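Long-range contacts in ferredoxin NADP reductase (Plasmodium falciparum, PDB 3JQQ), which transfers electrons between ferredoxin and NADP(H) in the apicoplast through a bound FAD, and may serve the terminal step of isoprenoid precursor synthesis by the DOXP/MEP pathway: residues K19-K23 with I142-I147; K119-Y123 with N134-S139. The protein carries 1 engineered substitution. All coordinates share one frame. Residue numbers count along the deposited sequence, not the author numbering.

Contact 1 (K19-K23 with I142-I147); sequences KIVDK and IKNLKI
Lys23, Ile147 and Ile20 carry this contact between strand residues 19-23 and the end of a helix with the turn that follows it, 142-147. The side chain of Lys23 is fully extended, all four chi angles t, and its NZ donates three hydrogen bonds to backbone carbonyls: Lys143 O at 2.6 Å, Leu145 O at 2.8 Å and Ile142 O at 3.0 Å. Ile142 O also accepts from Leu145 N (3.0 Å); the ammonium thus gathers three carbonyls where helix 137-144 gives way to the turn. Leu145 to Ile147 then run extended, bringing Ile147 CA within 5.3 Å of Ile20 CA. Ile147 sends its CD1 back over the strand, 4.0 Å from Ile20 CG2 and 3.7 Å from Lys23 CB. Ile20, m at both chi angles, also places CD1 4.2 Å from Leu145 CD1. Val21 (psi -44°) and Asp22 form a classic beta bulge opposite Glu39; Asp22 OD1 accepts from Lys23 N at 2.9 Å. The contact ties helix 137-144 to the antiparallel sheet of the FAD-binding domain: strand 16-25 pairs with strand 35-41, while Ile142 packs on Ile118 and Ile120 of strand 114-123.

Contact 2 (K119-Y123 with N134-S139); sequences KIHKY and NYGYCS. With FAD (flavin-adenine dinucleotide), chain I.
The segments 119-123 and 134-139 approach as an antiparallel hairpin that opens into a helix start. Tyr123 and Asn134 form a hydrogen-bonded pair (Tyr123 N to Asn134 O 3.0 Å, Asn134 N to Tyr123 O 2.7 Å); Lys122 and Tyr135 are the non-hydrogen-bonded pair, CA atoms 4.6 Å apart. Gly136 N donates to His121 O (3.0 Å), then the chain turns into the helix, where Tyr137 N binds FAD O2A (2.7 Å), Cys138 N O1P (2.9 Å) and Ser139 N O2P (2.8 Å). This is the pyrophosphate-binding helix N-terminus of the ferredoxin reductase family; a CB on Gly136 would clash with FAD O2P. Ser139 OG (chi1 m) donates to FAD O2P at 2.6 Å and accepts from His121 N at 3.1 Å. Tyr123 (chi1 p) lays its ring between the FAD adenine and Asn134 CB, which makes a CH-pi contact 3.4 Å from the ring centroid. Ile120 CG2 meets the Tyr135 ring edge, 3.4 Å from CD2. Lys119 N donates to the flavin's O2 (3.0 Å), while its NZ hydrogen-bonds Asn33 and makes a salt bridge to adenosine-2'-5'-diphosphate. Strand 134-135 edges the sheet beside strand 114-123, and Ile120 packs on Ile142 and Lys143 of helix 137-144.

Overall arrangement
Helix 137-144 links the two contacts: its N-terminal end belongs to contact 2, its C-terminal end to contact 1, and both ends meet the same antiparallel sheet. The chemistry is reversed accordingly, with backbone amides donating to FAD phosphate oxygens at one end and backbone carbonyls accepting from an ammonium group at the other. Both contacts are partly buried: contact 1 runs from the buried Ile20 and Leu145 to the exposed Ile147, whereas contact 2 runs from buried Ser139, which binds the FAD phosphate, to exposed Asn134. Centres 15 Å apart, they touch where Ile142 CB lies 4.0 Å from Ile120 CD1 and Lys143 CE 3.7 Å from Tyr135 OH. In sequence, contact 2 is nested within the loop that contact 1 closes.

Contact 1 (K19-K23 with I142-I147)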
loop_
_atom_site.group_PDB
_atom_site.type_symbol
_atom_site.label_atom_id
_atom_site.label_comp_id
_atom_site.label_asym_id
_atom_site.label_seq_id
_atom_site.Cartn_x
_atom_site.Cartn_y
_atom_site.Cartn_z
ATOM N N LYS B 19 -26.480 -9.679 1.053
ATOM C CA LYS B 19 -26.837 -9.600 -0.361
ATOM C C LYS B 19 -26.358 -8.304 -1.008
ATOM O O LYS B 19 -26.426 -7.232 -0.406
ATOM C CB LYS B 19 -28.354 -9.715 -0.544
ATOM C CG LYS B 19 -28.900 -11.135 -0.484
ATOM C CD LYS B 19 -28.470 -11.944 -1.698
ATOM C CE LYS B 19 -29.225 -13.262 -1.778
ATOM N NZ LYS B 19 -28.635 -14.179 -2.793
ATOM N N ILE B 20 -25.887 -8.420 -2.245
ATOM C CA ILE B 20 -25.568 -7.268 -3.074
ATOM C C ILE B 20 -26.845 -6.659 -3.648
ATOM O O ILE B 20 -27.569 -7.311 -4.398
ATOM C CB ILE B 20 -24.658 -7.679 -4.246
ATOM C CG1 ILE B 20 -23.300 -8.160 -3.726
ATOM C CG2 ILE B 20 -24.494 -6.522 -5.229
ATOM C CD1 ILE B 20 -22.598 -7.152 -2.838
ATOM N N VAL B 21 -27.120 -5.402 -3.291
ATOM C CA VAL B 21 -28.287 -4.693 -3.815
ATOM C C VAL B 21 -27.937 -3.857 -5.046
ATOM O O VAL B 21 -28.677 -3.844 -6.029
ATOM C CB VAL B 21 -28.921 -3.781 -2.753
ATOM C CG1 VAL B 21 -30.015 -2.929 -3.375
ATOM C CG2 VAL B 21 -29.472 -4.613 -1.604
ATOM N N ASP B 22 -26.814 -3.151 -4.984
ATOM C CA ASP B 22 -26.343 -2.392 -6.135
ATOM C C ASP B 22 -24.821 -2.420 -6.206
ATOM O O ASP B 22 -24.139 -2.694 -5.215
ATOM C CB ASP B 22 -26.860 -0.948 -6.095
ATOM C CG ASP B 22 -27.141 -0.386 -7.486
ATOM O OD1 ASP B 22 -26.759 -1.027 -8.489
ATOM O OD2 ASP B 22 -27.748 0.701 -7.573
ATOM N N LYS B 23 -24.306 -2.154 -7.399
ATOM C CA LYS B 23 -22.877 -2.158 -7.664
ATOM C C LYS B 23 -22.636 -1.041 -8.668
ATOM O O LYS B 23 -23.099 -1.105 -9.805
ATOM C CB LYS B 23 -22.451 -3.514 -8.233
ATOM C CG LYS B 23 -20.960 -3.661 -8.511
ATOM C CD LYS B 23 -20.670 -4.987 -9.197
ATOM C CE LYS B 23 -19.231 -5.062 -9.668
ATOM N NZ LYS B 23 -18.943 -6.329 -10.396
ATOM N N ILE B 142 -14.747 -8.962 -6.282
ATOM C CA ILE B 142 -15.684 -7.850 -6.396
ATOM C C ILE B 142 -15.936 -7.514 -7.860
ATOM O O ILE B 142 -17.065 -7.229 -8.260
ATOM C CB ILE B 142 -15.160 -6.604 -5.678
ATOM C CG1 ILE B 142 -15.007 -6.894 -4.185
ATOM C CG2 ILE B 142 -16.084 -5.413 -5.907
ATOM C CD1 ILE B 142 -14.017 -5.981 -3.494
ATOM N N LYS B 143 -14.872 -7.555 -8.651
ATOM C CA LYS B 143 -14.955 -7.299 -10.078
ATOM C C LYS B 143 -16.066 -8.149 -10.665
ATOM O O LYS B 143 -16.913 -7.665 -11.412
ATOM C CB LYS B 143 -13.632 -7.683 -10.741
ATOM C CG LYS B 143 -13.184 -6.783 -11.872
ATOM C CD LYS B 143 -14.226 -6.638 -12.961
ATOM C CE LYS B 143 -13.587 -6.071 -14.224
ATOM N NZ LYS B 143 -14.434 -5.021 -14.853
ATOM N N ASN B 144 -16.056 -9.426 -10.298
ATOM C CA ASN B 144 -16.975 -10.415 -10.855
ATOM C C ASN B 144 -18.338 -10.474 -10.162
ATOM O O ASN B 144 -19.235 -11.179 -10.620
ATOM C CB ASN B 144 -16.315 -11.798 -10.855
ATOM C CG ASN B 144 -15.109 -11.868 -11.777
ATOM O OD1 ASN B 144 -15.215 -11.607 -12.975
ATOM N ND2 ASN B 144 -13.956 -12.222 -11.221
ATOM N N LEU B 145 -18.498 -9.733 -9.070
ATOM C CA LEU B 145 -19.756 -9.744 -8.319
ATOM C C LEU B 145 -20.954 -9.301 -9.155
ATOM O O LEU B 145 -20.880 -8.317 -9.896
ATOM C CB LEU B 145 -19.660 -8.871 -7.063
ATOM C CG LEU B 145 -19.223 -9.537 -5.755
ATOM C CD1 LEU B 145 -19.032 -8.494 -4.655
ATOM C CD2 LEU B 145 -20.226 -10.595 -5.325
ATOM N N LYS B 146 -22.058 -10.028 -9.017
ATOM C CA LYS B 146 -23.309 -9.657 -9.662
ATOM C C LYS B 146 -24.320 -9.162 -8.633
ATOM O O LYS B 146 -24.208 -9.454 -7.439
ATOM C CB LYS B 146 -23.906 -10.848 -10.414
ATOM C CG LYS B 146 -23.043 -11.396 -11.538
ATOM C CD LYS B 146 -23.768 -12.523 -12.266
ATOM C CE LYS B 146 -22.935 -13.095 -13.407
ATOM N NZ LYS B 146 -21.726 -13.816 -12.916
ATOM N N ILE B 147 -25.303 -8.410 -9.112
ATOM C CA ILE B 147 -26.434 -7.996 -8.298
ATOM C C ILE B 147 -27.157 -9.230 -7.743
ATOM O O ILE B 147 -27.448 -10.176 -8.478
ATOM C CB ILE B 147 -27.393 -7.093 -9.118
ATOM C CG1 ILE B 147 -27.087 -5.610 -8.845
ATOM C CG2 ILE B 147 -28.848 -7.400 -8.788
ATOM C CD1 ILE B 147 -25.614 -5.282 -8.841
#

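Contact 2 (K119-Y123 with N134-S139)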
loop_
_atom_site.group_PDB
_atom_site.type_symbol
_atom_site.label_atom_id
_atom_site.label_comp_id
_atom_site.label_asym_id
_atom_site.label_seq_id
_atom_site.Cartn_x
_atom_site.Cartn_y
_atom_site.Cartn_z
ATOM N N LYS B 119 -11.663 -0.175 -4.440
ATOM C CA LYS B 119 -10.765 0.004 -5.570
ATOM C C LYS B 119 -10.353 -1.373 -6.080
ATOM O O LYS B 119 -10.016 -2.259 -5.295
ATOM C CB LYS B 119 -9.535 0.802 -5.127
ATOM C CG LYS B 119 -8.575 1.222 -6.244
ATOM C CD LYS B 119 -7.309 1.833 -5.644
ATOM C CE LYS B 119 -6.185 1.977 -6.669
ATOM N NZ LYS B 119 -6.149 3.329 -7.302
ATOM N N ILE B 120 -10.406 -1.559 -7.394
ATOM C CA ILE B 120 -10.026 -2.829 -7.998
ATOM C C ILE B 120 -8.558 -2.781 -8.392
ATOM O O ILE B 120 -8.170 -2.035 -9.289
ATOM C CB ILE B 120 -10.897 -3.164 -9.216
ATOM C CG1 ILE B 120 -12.377 -3.181 -8.823
ATOM C CG2 ILE B 120 -10.487 -4.496 -9.827
ATOM C CD1 ILE B 120 -12.698 -4.112 -7.665
ATOM N N HIS B 121 -7.747 -3.569 -7.694
ATOM C CA HIS B 121 -6.307 -3.596 -7.910
ATOM C C HIS B 121 -5.933 -4.519 -9.071
ATOM O O HIS B 121 -6.413 -5.648 -9.155
ATOM C CB HIS B 121 -5.598 -4.025 -6.621
ATOM C CG HIS B 121 -5.776 -3.060 -5.489
ATOM N ND1 HIS B 121 -4.796 -2.170 -5.110
ATOM C CD2 HIS B 121 -6.829 -2.832 -4.667
ATOM C CE1 HIS B 121 -5.232 -1.440 -4.098
ATOM N NE2 HIS B 121 -6.462 -1.823 -3.809
ATOM N N LYS B 122 -5.077 -4.026 -9.962
ATOM C CA LYS B 122 -4.659 -4.778 -11.143
ATOM C C LYS B 122 -3.142 -4.860 -11.278
ATOM O O LYS B 122 -2.422 -3.948 -10.872
ATOM C CB LYS B 122 -5.207 -4.124 -12.416
ATOM C CG LYS B 122 -6.635 -4.470 -12.760
ATOM C CD LYS B 122 -6.951 -4.073 -14.203
ATOM C CE LYS B 122 -6.824 -2.568 -14.420
ATOM N NZ LYS B 122 -7.084 -2.186 -15.839
ATOM N N TYR B 123 -2.667 -5.955 -11.865
ATOM C CA TYR B 123 -1.278 -6.059 -12.313
ATOM C C TYR B 123 -1.229 -6.929 -13.564
ATOM O O TYR B 123 -2.233 -7.532 -13.941
ATOM C CB TYR B 123 -0.378 -6.641 -11.220
ATOM C CG TYR B 123 -0.852 -7.967 -10.670
ATOM C CD1 TYR B 123 -1.925 -8.027 -9.792
ATOM C CD2 TYR B 123 -0.227 -9.158 -11.023
ATOM C CE1 TYR B 123 -2.365 -9.233 -9.281
ATOM C CE2 TYR B 123 -0.661 -10.370 -10.514
ATOM C CZ TYR B 123 -1.732 -10.400 -9.644
ATOM O OH TYR B 123 -2.172 -11.600 -9.133
ATOM N N ASN B 134 -4.173 -9.334 -14.359
ATOM C CA ASN B 134 -4.483 -10.054 -13.135
ATOM C C ASN B 134 -5.103 -9.114 -12.108
ATOM O O ASN B 134 -4.916 -7.899 -12.185
ATOM C CB ASN B 134 -3.220 -10.697 -12.557
ATOM C CG ASN B 134 -2.691 -11.828 -13.418
ATOM O OD1 ASN B 134 -2.951 -13.001 -13.148
ATOM N ND2 ASN B 134 -1.950 -11.481 -14.464
ATOM N N TYR B 135 -5.837 -9.669 -11.148
ATOM C CA TYR B 135 -6.494 -8.854 -10.127
ATOM C C TYR B 135 -6.049 -9.231 -8.724
ATOM O O TYR B 135 -5.653 -10.366 -8.476
ATOM C CB TYR B 135 -8.016 -8.988 -10.229
ATOM C CG TYR B 135 -8.572 -8.416 -11.498
ATOM C CD1 TYR B 135 -8.604 -9.168 -12.663
ATOM C CD2 TYR B 135 -9.052 -7.114 -11.543
ATOM C CE1 TYR B 135 -9.105 -8.644 -13.838
ATOM C CE2 TYR B 135 -9.555 -6.581 -12.712
ATOM C CZ TYR B 135 -9.579 -7.350 -13.856
ATOM O OH TYR B 135 -10.078 -6.820 -15.023
ATOM N N GLY B 136 -6.116 -8.274 -7.806
ATOM C CA GLY B 136 -5.948 -8.586 -6.396
ATOM C C GLY B 136 -6.882 -9.734 -6.063
ATOM O O GLY B 136 -7.736 -10.098 -6.873
ATOM N N TYR B 137 -6.730 -10.308 -4.876
ATOM C CA TYR B 137 -7.542 -11.466 -4.482
ATOM C C TYR B 137 -9.015 -11.098 -4.301
ATOM O O TYR B 137 -9.890 -11.674 -4.949
ATOM C CB TYR B 137 -6.981 -12.112 -3.213
ATOM C CG TYR B 137 -7.777 -13.297 -2.715
ATOM C CD1 TYR B 137 -7.913 -14.442 -3.488
ATOM C CD2 TYR B 137 -8.379 -13.275 -1.463
ATOM C CE1 TYR B 137 -8.636 -15.530 -3.031
ATOM C CE2 TYR B 137 -9.102 -14.357 -0.998
ATOM C CZ TYR B 137 -9.228 -15.481 -1.785
ATOM O OH TYR B 137 -9.945 -16.560 -1.326
ATOM N N CYS B 138 -9.282 -10.132 -3.421
ATOM C CA CYS B 138 -10.640 -9.634 -3.235
ATOM C C CYS B 138 -11.091 -8.789 -4.432
ATOM O O CYS B 138 -12.241 -8.870 -4.856
ATOM C CB CYS B 138 -10.739 -8.827 -1.938
ATOM S SG CYS B 138 -12.424 -8.412 -1.436
ATOM N N SER B 139 -10.182 -7.987 -4.981
ATOM C CA SER B 139 -10.508 -7.127 -6.121
ATOM C C SER B 139 -11.175 -7.890 -7.267
ATOM O O SER B 139 -12.165 -7.428 -7.836
ATOM C CB SER B 139 -9.258 -6.407 -6.632
ATOM O OG SER B 139 -8.691 -5.610 -5.611
HETATM P PA FAD I . -4.255 -8.542 -2.632
HETATM O O1A FAD I . -4.301 -8.738 -1.135
HETATM O O2A FAD I . -4.536 -9.838 -3.354
HETATM O O5B FAD I . -2.835 -7.911 -3.069
HETATM C C5B FAD I . -2.448 -6.630 -2.620
HETATM C C4B FAD I . -1.838 -5.819 -3.760
HETATM O O4B FAD I . -0.782 -6.536 -4.377
HETATM C C3B FAD I . -2.863 -5.531 -4.842
HETATM O O3B FAD I . -2.616 -4.243 -5.354
HETATM C C2B FAD I . -2.565 -6.561 -5.912
HETATM O O2B FAD I . -2.831 -6.049 -7.197
HETATM C C1B FAD I . -1.085 -6.847 -5.726
HETATM N N9A FAD I . -0.749 -8.258 -5.994
HETATM C C8A FAD I . -1.327 -9.368 -5.437
HETATM N N7A FAD I . -0.719 -10.468 -5.944
HETATM C C5A FAD I . 0.240 -10.072 -6.809
HETATM C C6A FAD I . 1.145 -10.778 -7.592
HETATM N N6A FAD I . 1.104 -12.108 -7.634
HETATM N N1A FAD I . 2.024 -10.084 -8.398
HETATM C C2A FAD I . 1.998 -8.706 -8.419
HETATM N N3A FAD I . 1.095 -8.014 -7.640
HETATM C C4A FAD I . 0.230 -8.687 -6.847
HETATM N N1 FAD I . -9.639 -0.740 0.319
HETATM C C2 FAD I . -10.662 -0.212 -0.437
HETATM O O2 FAD I . -10.668 -0.398 -1.654
HETATM N N3 FAD I . -11.667 0.518 0.168
HETATM C C4 FAD I . -11.651 0.726 1.530
HETATM O O4 FAD I . -12.545 1.378 2.066
HETATM C C4X FAD I . -10.619 0.196 2.294
HETATM N N5 FAD I . -10.600 0.400 3.657
HETATM C C5X FAD I . -9.569 -0.133 4.402
HETATM C C6 FAD I . -9.551 0.075 5.778
HETATM C C7 FAD I . -8.524 -0.455 6.543
HETATM C C7M FAD I . -8.507 -0.228 8.029
HETATM C C8 FAD I . -7.515 -1.194 5.926
HETATM C C8M FAD I . -6.388 -1.775 6.735
HETATM C C9 FAD I . -7.535 -1.398 4.552
HETATM C C9A FAD I . -8.559 -0.870 3.782
HETATM N N10 FAD I . -8.577 -1.087 2.413
HETATM C C10 FAD I . -9.610 -0.541 1.678
HETATM C "C1'" FAD I . -7.596 -2.030 1.743
HETATM C "C2'" FAD I . -8.240 -3.379 1.392
HETATM O "O2'" FAD I . -8.539 -4.067 2.581
HETATM C "C3'" FAD I . -7.380 -4.336 0.552
HETATM O "O3'" FAD I . -6.044 -4.340 1.006
HETATM C "C4'" FAD I . -7.418 -4.052 -0.949
HETATM O "O4'" FAD I . -8.727 -4.279 -1.421
HETATM C "C5'" FAD I . -6.473 -4.989 -1.695
HETATM O "O5'" FAD I . -6.911 -6.306 -1.455
HETATM P P FAD I . -6.833 -7.445 -2.590
HETATM O O1P FAD I . -7.141 -8.789 -1.974
HETATM O O2P FAD I . -7.765 -7.150 -3.744
HETATM O O3P FAD I . -5.301 -7.402 -3.077
HETATM O O HOH W 1 -3.897 -11.350 -6.519
#